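Long-range contact in LPS-assembly lipoprotein LptE (Acinetobacter baumannii, PDB 5TSE), which probably binds lipopolysaccharide and works with LptD to assemble it at the surface of the outer membrane: residues N46-R60 against L71-Q84. Residues are numbered along the deposited sequence; the frame is centred on the assembly and turned at random.
Sequences NDAYVLRVLEYTPRR and LLRLTVTFQIEDRQ. With FMT (formic acid), chain D.
L51, V53, Y56, L74, V76, F78 and I80 make the apolar centre of this antiparallel beta hairpin, lining the face of the LptE sheet that packs on helix 110-134. CD1 of L74 lies over the face of the Y56 ring, 3.9 Å from the centroid and close to the normal, a CH-pi contact, while CD2 of the same leucine touches CE2 and OH of the tyrosine. L74 extends CG away from its backbone N (chi1 -176°), and chi2 of 46° then sets both methyls against Y56; V121 and L125 of the helix also touch this leucine. V76 bridges the next step, its CG1 3.7 Å from V53 CG1 and its CG2 beside Y56 CD2. Farther along, L51 CD1 touches both F78 CD2 (3.4 Å) and I80 CD1.

A classic beta bulge interrupts the regular pairing: L54 and E55 both face T77, whose carbonyl O takes a 2.9 Å bond from L54 N and a weak one from E55 N. The extra residue shifts the register by one.

The opposite face is mostly polar. T57 OG1 and T77 OG1 hold a formic acid molecule, probably from the crystallisation liquor, donating to its O2 (2.5 Å) and O1 respectively. Nearby, a water links T57 O with T75 OG1. Toward the hairpin's open end, R52 forms a salt bridge with E81. The R52 chain bends at chi3 (88°), bringing NE to E81 OE2 at 2.8 Å from above the carboxylate plane. CG of L54 lies over one face of that guanidinium. E81 OE2 is gripped a second time, by Q79 NE2, which donates to its anti lone pair at 3.1 Å.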
ATOM      1  N   ASN A  46      18.272 -16.098   3.784  1.00 90.21           N
ATOM      2  CA  ASN A  46      18.655 -16.138   2.371  1.00 91.47           C
ATOM      3  C   ASN A  46      17.597 -16.743   1.410  1.00 90.34           C
ATOM      4  O   ASN A  46      17.715 -16.589   0.194  1.00 88.66           O
ATOM      5  CB  ASN A  46      20.010 -16.852   2.223  1.00 97.66           C
ATOM      6  CG  ASN A  46      20.749 -16.464   0.948  1.00100.43           C
ATOM      7  OD1 ASN A  46      20.473 -15.423   0.338  1.00100.34           O
ATOM      8  ND2 ASN A  46      21.730 -17.276   0.568  1.00104.38           N
ATOM      9  N   ASP A  47      16.577 -17.416   1.951  1.00 91.48           N
ATOM     10  CA  ASP A  47      15.486 -17.995   1.122  1.00 91.48           C
ATOM     11  C   ASP A  47      14.214 -17.115   1.090  1.00 87.38           C
ATOM     12  O   ASP A  47      13.249 -17.433   0.384  1.00 86.41           O
ATOM     13  CB  ASP A  47      15.103 -19.399   1.610  1.00 93.66           C
ATOM     14  CG  ASP A  47      14.480 -19.390   2.996  1.00 95.79           C
ATOM     15  OD1 ASP A  47      14.746 -18.444   3.777  1.00 98.35           O
ATOM     16  OD2 ASP A  47      13.729 -20.334   3.309  1.00 97.30           O
ATOM     17  N   ALA A  48      14.209 -16.036   1.873  1.00 85.93           N
ATOM     18  CA  ALA A  48      13.059 -15.115   1.934  1.00 81.09           C
ATOM     19  C   ALA A  48      13.026 -14.204   0.728  1.00 77.40           C
ATOM     20  O   ALA A  48      14.058 -13.892   0.169  1.00 79.76           O
ATOM     21  CB  ALA A  48      13.124 -14.276   3.200  1.00 77.59           C
ATOM     22  N   TYR A  49      11.832 -13.786   0.324  1.00 75.68           N
ATOM     23  CA  TYR A  49      11.699 -12.875  -0.803  1.00 74.23           C
ATOM     24  C   TYR A  49      11.708 -11.419  -0.308  1.00 68.13           C
ATOM     25  O   TYR A  49      11.873 -11.153   0.886  1.00 65.29           O
ATOM     26  CB  TYR A  49      10.463 -13.227  -1.654  1.00 78.19           C
ATOM     27  CG  TYR A  49      10.633 -14.544  -2.390  1.00 87.29           C
ATOM     28  CD1 TYR A  49      11.326 -14.598  -3.602  1.00 91.45           C
ATOM     29  CD2 TYR A  49      10.123 -15.739  -1.872  1.00 91.69           C
ATOM     30  CE1 TYR A  49      11.503 -15.795  -4.279  1.00 96.95           C
ATOM     31  CE2 TYR A  49      10.290 -16.942  -2.547  1.00 96.38           C
ATOM     32  CZ  TYR A  49      10.981 -16.963  -3.750  1.00 99.24           C
ATOM     33  OH  TYR A  49      11.161 -18.146  -4.427  1.00104.17           O
ATOM     34  N   VAL A  50      11.581 -10.485  -1.242  1.00 62.67           N
ATOM     35  CA  VAL A  50      11.597  -9.088  -0.920  1.00 59.36           C
ATOM     36  C   VAL A  50      10.436  -8.390  -1.589  1.00 59.97           C
ATOM     37  O   VAL A  50      10.278  -8.447  -2.802  1.00 60.51           O
ATOM     38  CB  VAL A  50      12.908  -8.418  -1.392  1.00 61.33           C
ATOM     39  CG1 VAL A  50      12.872  -6.914  -1.124  1.00 57.51           C
ATOM     40  CG2 VAL A  50      14.126  -9.070  -0.723  1.00 63.41           C
ATOM     41  N   LEU A  51       9.632  -7.726  -0.769  1.00 61.02           N
ATOM     42  CA  LEU A  51       8.504  -6.953  -1.223  1.00 58.20           C
ATOM     43  C   LEU A  51       9.017  -5.547  -1.441  1.00 56.67           C
ATOM     44  O   LEU A  51       9.151  -4.785  -0.479  1.00 54.61           O
ATOM     45  CB  LEU A  51       7.407  -6.980  -0.160  1.00 59.87           C
ATOM     46  CG  LEU A  51       6.201  -6.064  -0.349  1.00 62.40           C
ATOM     47  CD1 LEU A  51       5.666  -6.122  -1.764  1.00 65.39           C
ATOM     48  CD2 LEU A  51       5.128  -6.431   0.668  1.00 64.54           C
ATOM     49  N   ARG A  52       9.342  -5.222  -2.697  1.00 56.48           N
ATOM     50  CA  ARG A  52       9.854  -3.906  -3.049  1.00 57.75           C
ATOM     51  C   ARG A  52       8.736  -2.982  -3.489  1.00 60.19           C
ATOM     52  O   ARG A  52       7.999  -3.297  -4.429  1.00 61.80           O
ATOM     53  CB  ARG A  52      10.920  -3.983  -4.160  1.00 62.06           C
ATOM     54  CG  ARG A  52      11.578  -2.633  -4.453  1.00 65.04           C
ATOM     55  CD  ARG A  52      12.955  -2.746  -5.106  1.00 70.89           C
ATOM     56  NE  ARG A  52      13.011  -2.827  -6.571  1.00 76.43           N
ATOM     57  CZ  ARG A  52      13.447  -1.856  -7.390  1.00 81.51           C
ATOM     58  NH1 ARG A  52      13.457  -2.062  -8.705  1.00 85.17           N
ATOM     59  NH2 ARG A  52      13.895  -0.685  -6.927  1.00 79.70           N
ATOM     60  N   VAL A  53       8.599  -1.863  -2.775  1.00 58.40           N
ATOM     61  CA  VAL A  53       7.653  -0.823  -3.117  1.00 56.62           C
ATOM     62  C   VAL A  53       8.502   0.123  -3.906  1.00 55.80           C
ATOM     63  O   VAL A  53       9.361   0.774  -3.339  1.00 61.09           O
ATOM     64  CB  VAL A  53       7.052  -0.106  -1.884  1.00 52.98           C
ATOM     65  CG1 VAL A  53       6.360   1.189  -2.292  1.00 52.38           C
ATOM     66  CG2 VAL A  53       6.089  -1.029  -1.173  1.00 51.11           C
ATOM     67  N   LEU A  54       8.288   0.176  -5.217  1.00 61.55           N
ATOM     68  CA  LEU A  54       9.077   1.062  -6.083  1.00 66.01           C
ATOM     69  C   LEU A  54       8.594   2.500  -6.041  1.00 63.71           C
ATOM     70  O   LEU A  54       9.396   3.437  -6.147  1.00 66.02           O
ATOM     71  CB  LEU A  54       9.076   0.587  -7.541  1.00 71.01           C
ATOM     72  CG  LEU A  54       9.742  -0.758  -7.838  1.00 75.79           C
ATOM     73  CD1 LEU A  54       8.906  -1.902  -7.284  1.00 74.06           C
ATOM     74  CD2 LEU A  54       9.963  -0.924  -9.340  1.00 78.86           C
ATOM     75  N   GLU A  55       7.282   2.665  -5.908  1.00 62.85           N
ATOM     76  CA  GLU A  55       6.674   3.987  -5.859  1.00 64.03           C
ATOM     77  C   GLU A  55       5.613   4.062  -4.784  1.00 55.25           C
ATOM     78  O   GLU A  55       4.780   3.185  -4.664  1.00 53.59           O
ATOM     79  CB  GLU A  55       6.051   4.336  -7.210  1.00 69.89           C
ATOM     80  CG  GLU A  55       7.046   4.560  -8.338  1.00 79.21           C
ATOM     81  CD  GLU A  55       7.895   5.810  -8.148  1.00 88.69           C
ATOM     82  OE1 GLU A  55       8.965   5.902  -8.791  1.00 99.21           O
ATOM     83  OE2 GLU A  55       7.504   6.700  -7.355  1.00 93.88           O
ATOM     84  N   TYR A  56       5.686   5.122  -4.001  1.00 52.29           N
ATOM     85  CA  TYR A  56       4.741   5.418  -2.947  1.00 50.99           C
ATOM     86  C   TYR A  56       4.407   6.856  -3.267  1.00 52.13           C
ATOM     87  O   TYR A  56       5.258   7.734  -3.133  1.00 51.20           O
ATOM     88  CB  TYR A  56       5.421   5.283  -1.592  1.00 50.69           C
ATOM     89  CG  TYR A  56       4.592   5.678  -0.393  1.00 49.88           C
ATOM     90  CD1 TYR A  56       4.595   6.982   0.074  1.00 51.12           C
ATOM     91  CD2 TYR A  56       3.839   4.741   0.295  1.00 50.71           C
ATOM     92  CE1 TYR A  56       3.860   7.341   1.190  1.00 51.96           C
ATOM     93  CE2 TYR A  56       3.092   5.092   1.405  1.00 50.36           C
ATOM     94  CZ  TYR A  56       3.110   6.389   1.844  1.00 48.98           C
ATOM     95  OH  TYR A  56       2.381   6.728   2.935  1.00 52.48           O
ATOM     96  N   THR A  57       3.182   7.104  -3.712  1.00 50.84           N
ATOM     97  CA  THR A  57       2.796   8.449  -4.111  1.00 53.16           C
ATOM     98  C   THR A  57       1.476   8.902  -3.470  1.00 51.81           C
ATOM     99  O   THR A  57       0.412   8.408  -3.846  1.00 48.39           O
ATOM    100  CB  THR A  57       2.667   8.505  -5.652  1.00 56.66           C
ATOM    101  OG1 THR A  57       3.848   7.944  -6.253  1.00 60.09           O
ATOM    102  CG2 THR A  57       2.475   9.944  -6.140  1.00 57.07           C
ATOM    103  N   PRO A  58       1.547   9.800  -2.466  1.00 49.33           N
ATOM    104  CA  PRO A  58       0.329  10.331  -1.868  1.00 52.46           C
ATOM    105  C   PRO A  58      -0.133  11.471  -2.744  1.00 55.79           C
ATOM    106  O   PRO A  58       0.671  12.021  -3.483  1.00 57.94           O
ATOM    107  CB  PRO A  58       0.778  10.851  -0.507  1.00 51.24           C
ATOM    108  CG  PRO A  58       2.220  11.166  -0.681  1.00 54.99           C
ATOM    109  CD  PRO A  58       2.756  10.301  -1.788  1.00 52.14           C
ATOM    110  N   ARG A  59      -1.399  11.847  -2.650  1.00 54.89           N
ATOM    111  CA  ARG A  59      -1.897  12.916  -3.492  1.00 59.76           C
ATOM    112  C   ARG A  59      -3.127  13.538  -2.839  1.00 56.42           C
ATOM    113  O   ARG A  59      -3.911  12.858  -2.180  1.00 56.00           O
ATOM    114  CB  ARG A  59      -2.165  12.305  -4.872  1.00 69.31           C
ATOM    115  CG  ARG A  59      -2.522  13.202  -6.041  1.00 75.63           C
ATOM    116  CD  ARG A  59      -2.238  12.395  -7.306  1.00 80.21           C
ATOM    117  NE  ARG A  59      -2.797  12.952  -8.539  1.00 89.31           N
ATOM    118  CZ  ARG A  59      -3.910  12.529  -9.148  1.00 92.56           C
ATOM    119  NH1 ARG A  59      -4.303  13.124 -10.268  1.00 96.26           N
ATOM    120  NH2 ARG A  59      -4.636  11.516  -8.666  1.00 94.34           N
ATOM    121  N   ARG A  60      -3.239  14.849  -2.961  1.00 55.25           N
ATOM    122  CA  ARG A  60      -4.359  15.584  -2.412  1.00 54.34           C
ATOM    123  C   ARG A  60      -4.989  16.392  -3.541  1.00 55.36           C
ATOM    124  O   ARG A  60      -4.571  17.510  -3.811  1.00 59.08           O
ATOM    125  CB  ARG A  60      -3.888  16.495  -1.276  1.00 53.33           C
ATOM    126  CG  ARG A  60      -4.995  17.311  -0.619  1.00 53.83           C
ATOM    127  CD  ARG A  60      -4.430  18.191   0.479  1.00 55.70           C
ATOM    128  NE  ARG A  60      -5.490  18.866   1.223  1.00 58.80           N
ATOM    129  CZ  ARG A  60      -6.045  20.036   0.899  1.00 61.69           C
ATOM    130  NH1 ARG A  60      -5.655  20.714  -0.184  1.00 61.15           N
ATOM    131  NH2 ARG A  60      -7.007  20.538   1.681  1.00 61.92           N
ATOM    132  N   LEU A  71      -9.971  15.156  -2.340  1.00 50.99           N
ATOM    133  CA  LEU A  71      -9.740  13.720  -2.439  1.00 49.93           C
ATOM    134  C   LEU A  71      -8.305  13.348  -2.047  1.00 50.96           C
ATOM    135  O   LEU A  71      -7.334  13.833  -2.635  1.00 53.78           O
ATOM    136  CB  LEU A  71     -10.110  13.221  -3.837  1.00 50.65           C
ATOM    137  CG  LEU A  71      -9.955  11.717  -4.134  1.00 51.04           C
ATOM    138  CD1 LEU A  71     -10.848  11.262  -5.267  1.00 52.56           C
ATOM    139  CD2 LEU A  71      -8.508  11.309  -4.393  1.00 51.07           C
ATOM    140  N   LEU A  72      -8.199  12.474  -1.047  1.00 49.08           N
ATOM    141  CA  LEU A  72      -6.926  12.029  -0.506  1.00 50.61           C
ATOM    142  C   LEU A  72      -6.613  10.658  -1.086  1.00 48.85           C
ATOM    143  O   LEU A  72      -7.308   9.687  -0.804  1.00 52.25           O
ATOM    144  CB  LEU A  72      -7.017  11.987   1.014  1.00 52.01           C
ATOM    145  CG  LEU A  72      -7.462  13.332   1.640  1.00 56.33           C
ATOM    146  CD1 LEU A  72      -7.819  13.172   3.102  1.00 59.49           C
ATOM    147  CD2 LEU A  72      -6.408  14.415   1.478  1.00 56.46           C
ATOM    148  N   ARG A  73      -5.585  10.585  -1.919  1.00 50.18           N
ATOM    149  CA  ARG A  73      -5.225   9.329  -2.542  1.00 52.50           C
ATOM    150  C   ARG A  73      -3.835   8.876  -2.172  1.00 50.08           C
ATOM    151  O   ARG A  73      -2.968   9.692  -1.895  1.00 45.93           O
ATOM    152  CB  ARG A  73      -5.273   9.480  -4.067  1.00 56.86           C
ATOM    153  CG  ARG A  73      -4.885   8.225  -4.853  1.00 61.16           C
ATOM    154  CD  ARG A  73      -5.036   8.378  -6.370  1.00 65.09           C
ATOM    155  NE  ARG A  73      -6.358   8.875  -6.715  1.00 70.58           N
ATOM    156  CZ  ARG A  73      -7.483   8.162  -6.667  1.00 74.54           C
ATOM    157  NH1 ARG A  73      -7.492   6.888  -6.261  1.00 73.64           N
ATOM    158  NH2 ARG A  73      -8.628   8.742  -7.006  1.00 77.76           N
ATOM    159  N   LEU A  74      -3.648   7.557  -2.197  1.00 48.54           N
ATOM    160  CA  LEU A  74      -2.341   6.949  -2.014  1.00 46.39           C
ATOM    161  C   LEU A  74      -2.220   5.885  -3.093  1.00 44.96           C
ATOM    162  O   LEU A  74      -3.094   5.047  -3.258  1.00 42.91           O
ATOM    163  CB  LEU A  74      -2.151   6.360  -0.616  1.00 46.72           C
ATOM    164  CG  LEU A  74      -0.759   5.776  -0.318  1.00 46.35           C
ATOM    165  CD1 LEU A  74       0.372   6.690  -0.774  1.00 46.05           C
ATOM    166  CD2 LEU A  74      -0.625   5.470   1.170  1.00 45.82           C
ATOM    167  N   THR A  75      -1.136   5.949  -3.849  1.00 45.79           N
ATOM    168  CA  THR A  75      -0.901   5.018  -4.938  1.00 47.78           C
ATOM    169  C   THR A  75       0.426   4.311  -4.712  1.00 48.47           C
ATOM    170  O   THR A  75       1.411   4.951  -4.362  1.00 51.28           O
ATOM    171  CB  THR A  75      -0.879   5.795  -6.257  1.00 48.44           C
ATOM    172  OG1 THR A  75      -2.140   6.475  -6.402  1.00 49.93           O
ATOM    173  CG2 THR A  75      -0.619   4.877  -7.439  1.00 49.88           C
ATOM    174  N   VAL A  76       0.453   2.997  -4.894  1.00 51.89           N
ATOM    175  CA  VAL A  76       1.697   2.226  -4.700  1.00 55.18           C
ATOM    176  C   VAL A  76       1.940   1.193  -5.802  1.00 55.99           C
ATOM    177  O   VAL A  76       1.036   0.450  -6.178  1.00 59.43           O
ATOM    178  CB  VAL A  76       1.728   1.503  -3.321  1.00 53.24           C
ATOM    179  CG1 VAL A  76       2.888   0.520  -3.234  1.00 55.94           C
ATOM    180  CG2 VAL A  76       1.832   2.500  -2.190  1.00 51.74           C
ATOM    181  N   THR A  77       3.170   1.172  -6.311  1.00 57.18           N
ATOM    182  CA  THR A  77       3.602   0.195  -7.309  1.00 56.89           C
ATOM    183  C   THR A  77       4.604  -0.693  -6.587  1.00 56.10           C
ATOM    184  O   THR A  77       5.515  -0.207  -5.918  1.00 56.87           O
ATOM    185  CB  THR A  77       4.222   0.857  -8.553  1.00 59.68           C
ATOM    186  OG1 THR A  77       3.239   1.697  -9.189  1.00 60.28           O
ATOM    187  CG2 THR A  77       4.705  -0.197  -9.559  1.00 58.81           C
ATOM    188  N   PHE A  78       4.426  -1.998  -6.688  1.00 61.33           N
ATOM    189  CA  PHE A  78       5.322  -2.924  -6.024  1.00 59.00           C
ATOM    190  C   PHE A  78       5.452  -4.230  -6.794  1.00 61.58           C
ATOM    191  O   PHE A  78       4.577  -4.599  -7.577  1.00 65.68           O
ATOM    192  CB  PHE A  78       4.802  -3.221  -4.622  1.00 56.61           C
ATOM    193  CG  PHE A  78       3.569  -4.072  -4.604  1.00 59.45           C
ATOM    194  CD1 PHE A  78       2.307  -3.502  -4.753  1.00 60.41           C
ATOM    195  CD2 PHE A  78       3.664  -5.453  -4.429  1.00 63.25           C
ATOM    196  CE1 PHE A  78       1.168  -4.290  -4.737  1.00 62.40           C
ATOM    197  CE2 PHE A  78       2.524  -6.248  -4.409  1.00 64.69           C
ATOM    198  CZ  PHE A  78       1.275  -5.667  -4.565  1.00 65.15           C
ATOM    199  N   GLN A  79       6.543  -4.937  -6.536  1.00 61.70           N
ATOM    200  CA  GLN A  79       6.792  -6.217  -7.169  1.00 63.50           C
ATOM    201  C   GLN A  79       7.615  -7.057  -6.222  1.00 62.62           C
ATOM    202  O   GLN A  79       8.416  -6.522  -5.462  1.00 64.13           O
ATOM    203  CB  GLN A  79       7.541  -6.024  -8.489  1.00 66.50           C
ATOM    204  CG  GLN A  79       8.970  -5.524  -8.353  1.00 69.65           C
ATOM    205  CD  GLN A  79       9.614  -5.145  -9.682  1.00 75.38           C
ATOM    206  OE1 GLN A  79       8.972  -5.158 -10.733  1.00 79.27           O
ATOM    207  NE2 GLN A  79      10.897  -4.797  -9.632  1.00 76.48           N
ATOM    208  N   ILE A  80       7.407  -8.366  -6.247  1.00 63.89           N
ATOM    209  CA  ILE A  80       8.200  -9.253  -5.415  1.00 64.65           C
ATOM    210  C   ILE A  80       9.522  -9.544  -6.135  1.00 64.79           C
ATOM    211  O   ILE A  80       9.556  -9.748  -7.351  1.00 65.36           O
ATOM    212  CB  ILE A  80       7.512 -10.602  -5.150  1.00 66.07           C
ATOM    213  CG1 ILE A  80       6.120 -10.413  -4.546  1.00 65.79           C
ATOM    214  CG2 ILE A  80       8.370 -11.454  -4.219  1.00 67.13           C
ATOM    215  CD1 ILE A  80       6.108  -9.789  -3.175  1.00 64.61           C
ATOM    216  N   GLU A  81      10.600  -9.553  -5.366  1.00 63.47           N
ATOM    217  CA  GLU A  81      11.925  -9.874  -5.867  1.00 64.43           C
ATOM    218  C   GLU A  81      12.533 -10.844  -4.887  1.00 63.90           C
ATOM    219  O   GLU A  81      12.106 -10.907  -3.734  1.00 61.88           O
ATOM    220  CB  GLU A  81      12.827  -8.640  -5.905  1.00 63.91           C
ATOM    221  CG  GLU A  81      12.401  -7.533  -6.854  1.00 63.85           C
ATOM    222  CD  GLU A  81      13.366  -6.366  -6.850  1.00 64.39           C
ATOM    223  OE1 GLU A  81      14.343  -6.382  -6.063  1.00 64.43           O
ATOM    224  OE2 GLU A  81      13.152  -5.420  -7.629  1.00 66.43           O
ATOM    225  N   ASP A  82      13.518 -11.607  -5.346  1.00 65.47           N
ATOM    226  CA  ASP A  82      14.248 -12.513  -4.454  1.00 68.16           C
ATOM    227  C   ASP A  82      15.428 -11.711  -3.905  1.00 64.92           C
ATOM    228  O   ASP A  82      15.654 -10.572  -4.313  1.00 60.33           O
ATOM    229  CB  ASP A  82      14.710 -13.792  -5.177  1.00 72.32           C
ATOM    230  CG  ASP A  82      15.672 -13.522  -6.317  1.00 70.66           C
ATOM    231  OD1 ASP A  82      16.295 -12.445  -6.346  1.00 70.45           O
ATOM    232  OD2 ASP A  82      15.822 -14.407  -7.184  1.00 78.05           O
ATOM    233  N   ARG A  83      16.206 -12.312  -3.018  1.00 67.87           N
ATOM    234  CA  ARG A  83      17.348 -11.612  -2.421  1.00 68.42           C
ATOM    235  C   ARG A  83      18.572 -11.424  -3.338  1.00 69.73           C
ATOM    236  O   ARG A  83      19.560 -10.820  -2.926  1.00 73.15           O
ATOM    237  CB  ARG A  83      17.720 -12.271  -1.098  1.00 70.82           C
ATOM    238  CG  ARG A  83      16.600 -12.122  -0.076  1.00 69.06           C
ATOM    239  CD  ARG A  83      16.909 -12.857   1.211  1.00 72.02           C
ATOM    240  NE  ARG A  83      18.161 -12.390   1.787  1.00 70.40           N
ATOM    241  CZ  ARG A  83      18.297 -11.314   2.557  1.00 71.33           C
ATOM    242  NH1 ARG A  83      17.251 -10.548   2.875  1.00 71.28           N
ATOM    243  NH2 ARG A  83      19.503 -10.993   3.009  1.00 72.14           N
ATOM    244  N   GLN A  84      18.493 -11.918  -4.571  1.00 70.73           N
ATOM    245  CA  GLN A  84      19.566 -11.746  -5.555  1.00 71.07           C
ATOM    246  C   GLN A  84      19.258 -10.614  -6.554  1.00 68.99           C
ATOM    247  O   GLN A  84      20.071 -10.334  -7.428  1.00 66.58           O
ATOM    248  CB  GLN A  84      19.867 -13.059  -6.290  1.00 71.84           C
ATOM    249  CG  GLN A  84      20.565 -14.108  -5.427  1.00 75.99           C
ATOM    250  CD  GLN A  84      19.689 -14.715  -4.339  1.00 80.65           C
ATOM    251  OE1 GLN A  84      18.475 -14.898  -4.514  1.00 79.51           O
ATOM    252  NE2 GLN A  84      20.315 -15.078  -3.217  1.00 83.70           N
TER
HETATM  253  C   FMT D 201       3.093   5.469  -8.533  1.00 80.74           C
HETATM  254  O1  FMT D 201       3.145   4.291  -8.840  1.00 76.78           O
HETATM  255  O2  FMT D 201       2.934   5.787  -7.254  1.00 80.86           O
HETATM  256  O   HOH W   1      -1.547   8.994  -5.852  1.00 44.13           O